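ZmpA Glycopeptidase (Clostridium perfringens, PDB 6XSX) is an M60-family glycopeptidase whose catalytic module, the part described here, probably acts as a metalloprotease on glycosylated proteins. Local coordinates at residues Met221-Asn233 with Phe365-Asp377. Numbering follows the deposited sequence.
With EDO (1,2-ethanediol), chain G.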
loop_
_atom_site.group_PDB
_atom_site.type_symbol
_atom_site.label_atom_id
_atom_site.label_comp_id
_atom_site.label_asym_id
_atom_site.label_seq_id
_atom_site.Cartn_x
_atom_site.Cartn_y
_atom_site.Cartn_z
ATOM N N MET A 221 -1.966 -7.899 -3.832
ATOM C CA MET A 221 -3.111 -8.763 -3.646
ATOM C C MET A 221 -2.682 -10.099 -3.037
ATOM O O MET A 221 -3.388 -10.637 -2.186
ATOM C CB MET A 221 -3.914 -8.911 -4.941
ATOM C CG MET A 221 -4.750 -7.672 -5.163
ATOM S SD MET A 221 -5.788 -7.691 -6.619
ATOM C CE MET A 221 -7.170 -8.677 -6.041
ATOM N N LYS A 222 -1.496 -10.587 -3.416
ATOM C CA LYS A 222 -0.903 -11.734 -2.740
ATOM C C LYS A 222 -0.729 -11.448 -1.241
ATOM O O LYS A 222 -1.179 -12.225 -0.401
ATOM C CB LYS A 222 0.423 -12.114 -3.405
ATOM C CG LYS A 222 1.141 -13.292 -2.758
ATOM C CD LYS A 222 2.464 -13.578 -3.438
ATOM C CE LYS A 222 3.414 -14.381 -2.575
ATOM N NZ LYS A 222 4.728 -14.539 -3.248
ATOM N N TYR A 223 -0.093 -10.322 -0.901
ATOM C CA TYR A 223 0.129 -9.962 0.494
ATOM C C TYR A 223 -1.182 -9.884 1.279
ATOM O O TYR A 223 -1.190 -10.178 2.474
ATOM C CB TYR A 223 0.916 -8.651 0.587
ATOM C CG TYR A 223 1.350 -8.185 1.958
ATOM C CD1 TYR A 223 2.143 -8.968 2.792
ATOM C CD2 TYR A 223 1.026 -6.907 2.392
ATOM C CE1 TYR A 223 2.571 -8.498 4.027
ATOM C CE2 TYR A 223 1.433 -6.426 3.625
ATOM C CZ TYR A 223 2.207 -7.225 4.447
ATOM O OH TYR A 223 2.617 -6.725 5.649
ATOM N N TRP A 224 -2.275 -9.474 0.615
ATOM C CA TRP A 224 -3.556 -9.254 1.271
ATOM C C TRP A 224 -4.378 -10.545 1.336
ATOM O O TRP A 224 -5.456 -10.559 1.933
ATOM C CB TRP A 224 -4.321 -8.134 0.552
ATOM C CG TRP A 224 -4.785 -7.047 1.469
ATOM C CD1 TRP A 224 -6.074 -6.733 1.785
ATOM C CD2 TRP A 224 -3.954 -6.128 2.204
ATOM N NE1 TRP A 224 -6.101 -5.679 2.656
ATOM C CE2 TRP A 224 -4.818 -5.291 2.940
ATOM C CE3 TRP A 224 -2.572 -5.933 2.312
ATOM C CZ2 TRP A 224 -4.347 -4.271 3.768
ATOM C CZ3 TRP A 224 -2.104 -4.919 3.123
ATOM C CH2 TRP A 224 -2.980 -4.099 3.841
ATOM N N GLY A 225 -3.881 -11.615 0.698
ATOM C CA GLY A 225 -4.502 -12.930 0.777
ATOM C C GLY A 225 -5.615 -13.177 -0.245
ATOM O O GLY A 225 -6.457 -14.055 -0.035
ATOM N N PHE A 226 -5.610 -12.426 -1.358
ATOM C CA PHE A 226 -6.517 -12.705 -2.467
ATOM C C PHE A 226 -5.936 -13.848 -3.294
ATOM O O PHE A 226 -5.227 -13.619 -4.267
ATOM C CB PHE A 226 -6.790 -11.449 -3.301
ATOM C CG PHE A 226 -7.575 -10.390 -2.569
ATOM C CD1 PHE A 226 -8.953 -10.490 -2.442
ATOM C CD2 PHE A 226 -6.933 -9.299 -2.002
ATOM C CE1 PHE A 226 -9.673 -9.523 -1.757
ATOM C CE2 PHE A 226 -7.655 -8.332 -1.318
ATOM C CZ PHE A 226 -9.022 -8.448 -1.191
ATOM N N ASP A 227 -6.217 -15.086 -2.875
ATOM C CA ASP A 227 -5.522 -16.239 -3.426
ATOM C C ASP A 227 -6.491 -17.115 -4.224
ATOM O O ASP A 227 -6.129 -18.209 -4.645
ATOM C CB ASP A 227 -4.793 -17.006 -2.317
ATOM C CG ASP A 227 -5.737 -17.522 -1.245
ATOM O OD1 ASP A 227 -6.930 -17.173 -1.285
ATOM O OD2 ASP A 227 -5.272 -18.271 -0.378
ATOM N N GLU A 228 -7.720 -16.622 -4.429
ATOM C CA GLU A 228 -8.723 -17.303 -5.238
ATOM C C GLU A 228 -9.335 -18.461 -4.447
ATOM O O GLU A 228 -9.972 -19.335 -5.028
ATOM C CB GLU A 228 -8.154 -17.756 -6.596
ATOM C CG GLU A 228 -7.546 -16.642 -7.444
ATOM C CD GLU A 228 -8.498 -15.507 -7.805
ATOM O OE1 GLU A 228 -9.678 -15.799 -8.103
ATOM O OE2 GLU A 228 -8.068 -14.325 -7.771
ATOM N N SER A 229 -9.178 -18.440 -3.117
ATOM C CA SER A 229 -9.634 -19.524 -2.263
ATOM C C SER A 229 -11.137 -19.428 -1.992
ATOM O O SER A 229 -11.742 -20.391 -1.526
ATOM C CB SER A 229 -8.834 -19.580 -0.970
ATOM O OG SER A 229 -9.035 -18.411 -0.183
ATOM N N SER A 230 -11.733 -18.261 -2.274
ATOM C CA SER A 230 -13.157 -18.019 -2.091
ATOM C C SER A 230 -13.508 -16.698 -2.767
ATOM O O SER A 230 -12.614 -16.004 -3.247
ATOM C CB SER A 230 -13.507 -17.955 -0.632
ATOM O OG SER A 230 -12.894 -16.815 -0.032
ATOM N N GLU A 231 -14.795 -16.330 -2.752
ATOM C CA GLU A 231 -15.223 -15.127 -3.446
ATOM C C GLU A 231 -14.546 -13.896 -2.836
ATOM O O GLU A 231 -14.029 -13.053 -3.571
ATOM C CB GLU A 231 -16.745 -14.973 -3.462
ATOM C CG GLU A 231 -17.200 -13.924 -4.469
ATOM C CD GLU A 231 -18.676 -13.563 -4.461
ATOM O OE1 GLU A 231 -19.400 -14.051 -3.593
ATOM O OE2 GLU A 231 -19.092 -12.783 -5.329
ATOM N N VAL A 232 -14.537 -13.819 -1.496
ATOM C CA VAL A 232 -13.993 -12.672 -0.782
ATOM C C VAL A 232 -12.469 -12.661 -0.890
ATOM O O VAL A 232 -11.827 -11.721 -0.434
ATOM C CB VAL A 232 -14.474 -12.585 0.684
ATOM C CG1 VAL A 232 -15.996 -12.541 0.788
ATOM C CG2 VAL A 232 -13.894 -13.690 1.566
ATOM N N ASN A 233 -11.895 -13.704 -1.499
ATOM C CA ASN A 233 -10.453 -13.800 -1.658
ATOM C C ASN A 233 -10.086 -13.880 -3.138
ATOM O O ASN A 233 -8.985 -14.316 -3.473
ATOM C CB ASN A 233 -9.876 -15.012 -0.915
ATOM C CG ASN A 233 -9.897 -14.886 0.593
ATOM O OD1 ASN A 233 -9.958 -13.786 1.137
ATOM N ND2 ASN A 233 -9.825 -16.016 1.279
ATOM N N PHE A 365 1.950 -14.632 7.728
ATOM C CA PHE A 365 1.006 -14.158 8.732
ATOM C C PHE A 365 -0.047 -13.235 8.111
ATOM O O PHE A 365 -1.245 -13.471 8.263
ATOM C CB PHE A 365 1.717 -13.474 9.905
ATOM C CG PHE A 365 0.810 -12.675 10.815
ATOM C CD1 PHE A 365 -0.209 -13.291 11.529
ATOM C CD2 PHE A 365 0.971 -11.306 10.959
ATOM C CE1 PHE A 365 -1.043 -12.554 12.361
ATOM C CE2 PHE A 365 0.134 -10.569 11.787
ATOM C CZ PHE A 365 -0.876 -11.193 12.483
ATOM N N TRP A 366 0.399 -12.162 7.447
ATOM C CA TRP A 366 -0.515 -11.081 7.100
ATOM C C TRP A 366 -1.641 -11.552 6.170
ATOM O O TRP A 366 -2.812 -11.315 6.460
ATOM C CB TRP A 366 0.218 -9.839 6.571
ATOM C CG TRP A 366 -0.689 -8.647 6.534
ATOM C CD1 TRP A 366 -1.124 -7.963 5.434
ATOM C CD2 TRP A 366 -1.334 -8.035 7.669
ATOM N NE1 TRP A 366 -1.974 -6.955 5.808
ATOM C CE2 TRP A 366 -2.135 -6.985 7.170
ATOM C CE3 TRP A 366 -1.303 -8.266 9.053
ATOM C CZ2 TRP A 366 -2.888 -6.165 8.015
ATOM C CZ3 TRP A 366 -2.062 -7.465 9.884
ATOM C CH2 TRP A 366 -2.843 -6.427 9.368
ATOM N N PRO A 367 -1.356 -12.236 5.034
ATOM C CA PRO A 367 -2.419 -12.700 4.138
ATOM C C PRO A 367 -3.497 -13.497 4.885
ATOM O O PRO A 367 -4.695 -13.269 4.689
ATOM C CB PRO A 367 -1.686 -13.529 3.069
ATOM C CG PRO A 367 -0.283 -13.743 3.623
ATOM C CD PRO A 367 -0.014 -12.566 4.531
ATOM N N ARG A 368 -3.056 -14.371 5.801
ATOM C CA ARG A 368 -3.961 -15.215 6.567
ATOM C C ARG A 368 -4.754 -14.371 7.566
ATOM O O ARG A 368 -5.948 -14.596 7.743
ATOM C CB ARG A 368 -3.203 -16.372 7.222
ATOM C CG ARG A 368 -2.508 -17.303 6.231
ATOM C CD ARG A 368 -1.759 -18.432 6.930
ATOM N NE ARG A 368 -2.727 -19.196 7.715
ATOM C CZ ARG A 368 -2.477 -19.922 8.806
ATOM N NH1 ARG A 368 -1.253 -20.012 9.299
ATOM N NH2 ARG A 368 -3.469 -20.548 9.409
ATOM N N PHE A 369 -4.086 -13.400 8.210
ATOM C CA PHE A 369 -4.763 -12.493 9.128
ATOM C C PHE A 369 -5.853 -11.706 8.387
ATOM O O PHE A 369 -7.005 -11.669 8.838
ATOM C CB PHE A 369 -3.741 -11.610 9.848
ATOM C CG PHE A 369 -4.261 -10.707 10.940
ATOM C CD1 PHE A 369 -4.364 -11.155 12.247
ATOM C CD2 PHE A 369 -4.587 -9.384 10.675
ATOM C CE1 PHE A 369 -4.803 -10.316 13.259
ATOM C CE2 PHE A 369 -5.032 -8.544 11.685
ATOM C CZ PHE A 369 -5.134 -9.012 12.975
ATOM N N GLU A 370 -5.491 -11.108 7.241
ATOM C CA GLU A 370 -6.441 -10.379 6.405
ATOM C C GLU A 370 -7.616 -11.275 6.007
ATOM O O GLU A 370 -8.762 -10.818 6.010
ATOM C CB GLU A 370 -5.785 -9.779 5.153
ATOM C CG GLU A 370 -4.998 -8.500 5.401
ATOM C CD GLU A 370 -5.655 -7.449 6.285
ATOM O OE1 GLU A 370 -5.905 -6.338 5.792
ATOM O OE2 GLU A 370 -5.879 -7.731 7.482
ATOM N N GLN A 371 -7.318 -12.535 5.649
ATOM C CA GLN A 371 -8.335 -13.504 5.255
ATOM C C GLN A 371 -9.344 -13.724 6.386
ATOM O O GLN A 371 -10.546 -13.786 6.129
ATOM C CB GLN A 371 -7.715 -14.823 4.791
ATOM C CG GLN A 371 -7.194 -14.792 3.362
ATOM C CD GLN A 371 -6.358 -16.013 3.067
ATOM O OE1 GLN A 371 -5.953 -16.734 3.978
ATOM N NE2 GLN A 371 -6.082 -16.247 1.792
ATOM N N GLU A 372 -8.863 -13.819 7.632
ATOM C CA GLU A 372 -9.767 -14.024 8.757
ATOM C C GLU A 372 -10.748 -12.866 8.895
ATOM O O GLU A 372 -11.937 -13.091 9.133
ATOM C CB GLU A 372 -9.023 -14.220 10.077
ATOM C CG GLU A 372 -8.308 -15.557 10.158
ATOM C CD GLU A 372 -9.232 -16.762 10.197
ATOM O OE1 GLU A 372 -10.183 -16.749 10.993
ATOM O OE2 GLU A 372 -9.001 -17.699 9.421
ATOM N N PHE A 373 -10.239 -11.632 8.774
ATOM C CA PHE A 373 -11.062 -10.447 8.975
ATOM C C PHE A 373 -12.022 -10.238 7.802
ATOM O O PHE A 373 -13.080 -9.628 7.961
ATOM C CB PHE A 373 -10.197 -9.218 9.283
ATOM C CG PHE A 373 -9.896 -9.077 10.754
ATOM C CD1 PHE A 373 -8.716 -9.570 11.287
ATOM C CD2 PHE A 373 -10.825 -8.506 11.612
ATOM C CE1 PHE A 373 -8.458 -9.477 12.647
ATOM C CE2 PHE A 373 -10.569 -8.411 12.971
ATOM C CZ PHE A 373 -9.383 -8.891 13.484
ATOM N N ARG A 374 -11.651 -10.757 6.628
ATOM C CA ARG A 374 -12.493 -10.600 5.455
ATOM C C ARG A 374 -13.709 -11.514 5.517
ATOM O O ARG A 374 -14.746 -11.180 4.946
ATOM C CB ARG A 374 -11.727 -10.876 4.160
ATOM C CG ARG A 374 -11.305 -9.611 3.433
ATOM C CD ARG A 374 -11.148 -9.807 1.938
ATOM N NE ARG A 374 -10.206 -10.849 1.553
ATOM C CZ ARG A 374 -8.899 -10.827 1.786
ATOM N NH1 ARG A 374 -8.136 -11.824 1.369
ATOM N NH2 ARG A 374 -8.360 -9.817 2.441
ATOM N N SER A 375 -13.582 -12.674 6.170
ATOM C CA SER A 375 -14.595 -13.700 5.969
ATOM C C SER A 375 -15.270 -14.140 7.272
ATOM O O SER A 375 -16.102 -15.049 7.252
ATOM C CB SER A 375 -14.026 -14.871 5.202
ATOM O OG SER A 375 -13.045 -15.541 5.976
ATOM N N ARG A 376 -14.921 -13.501 8.395
ATOM C CA ARG A 376 -15.433 -13.925 9.686
ATOM C C ARG A 376 -16.033 -12.746 10.445
ATOM O O ARG A 376 -15.601 -11.605 10.290
ATOM C CB ARG A 376 -14.367 -14.655 10.511
ATOM C CG ARG A 376 -13.901 -15.969 9.901
ATOM C CD ARG A 376 -13.741 -17.089 10.913
ATOM N NE ARG A 376 -13.443 -18.362 10.262
ATOM C CZ ARG A 376 -14.344 -19.269 9.880
ATOM N NH1 ARG A 376 -15.635 -19.063 10.079
ATOM N NH2 ARG A 376 -13.946 -20.384 9.299
ATOM N N ASP A 377 -17.042 -13.076 11.264
ATOM C CA ASP A 377 -17.739 -12.188 12.178
ATOM C C ASP A 377 -16.871 -11.981 13.422
ATOM O O ASP A 377 -17.168 -12.509 14.495
ATOM C CB ASP A 377 -19.103 -12.786 12.543
ATOM C CG ASP A 377 -19.974 -11.884 13.397
ATOM O OD1 ASP A 377 -19.942 -10.662 13.175
ATOM O OD2 ASP A 377 -20.673 -12.413 14.287
HETATM C C1 EDO G . 1.431 -17.662 10.291
HETATM O O1 EDO G . 0.699 -18.071 9.148
HETATM C C2 EDO G . 1.707 -18.788 11.220
HETATM O O2 EDO G . 2.010 -19.984 10.535
#
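A bend at chi3 (-57°) turns the guanidinium of R374 flat onto F226, whose ring is brought beneath it with CG anti to the carbonyl carbon (chi1 -67°). The planes lie 16° apart, with R374 CZ 4.0 Å from the F226 ring centroid, a cation-pi stack. Arginine suits this buried place because its edge can serve several acceptors while its face rests on an aromatic ring. R374 NH1 and NH2 grip W224 O end-on, each at 3.0 Å; R374 NE and NH1 hold N233 OD1 side-on, NH1 at 2.7 Å, and a weak bond joins R374 NE to V232 O. Together they pin both ends of loop 225-233 to helix 365-375. Q371, extended beyond CG, sends NE2 to G225 O (2.9 Å). Glycine fits at G225: phi is positive, and a side chain would run into P367 O and Q371 CG. Near the start of helix 365-375, W366 directs its indole edge at the face of W224, W366 NE1 3.4 Å from W224 CZ3, while E370 CG sits over the five-membered ring of W224 in a CH-pi contact. Y223 lies obliquely against W366, its OH hydrogen-bonded to M301 O. Helix 206-224 thus ends in a Schellman motif at G225, with W224 O held by an arginine from another helix, within the M60 peptidase module.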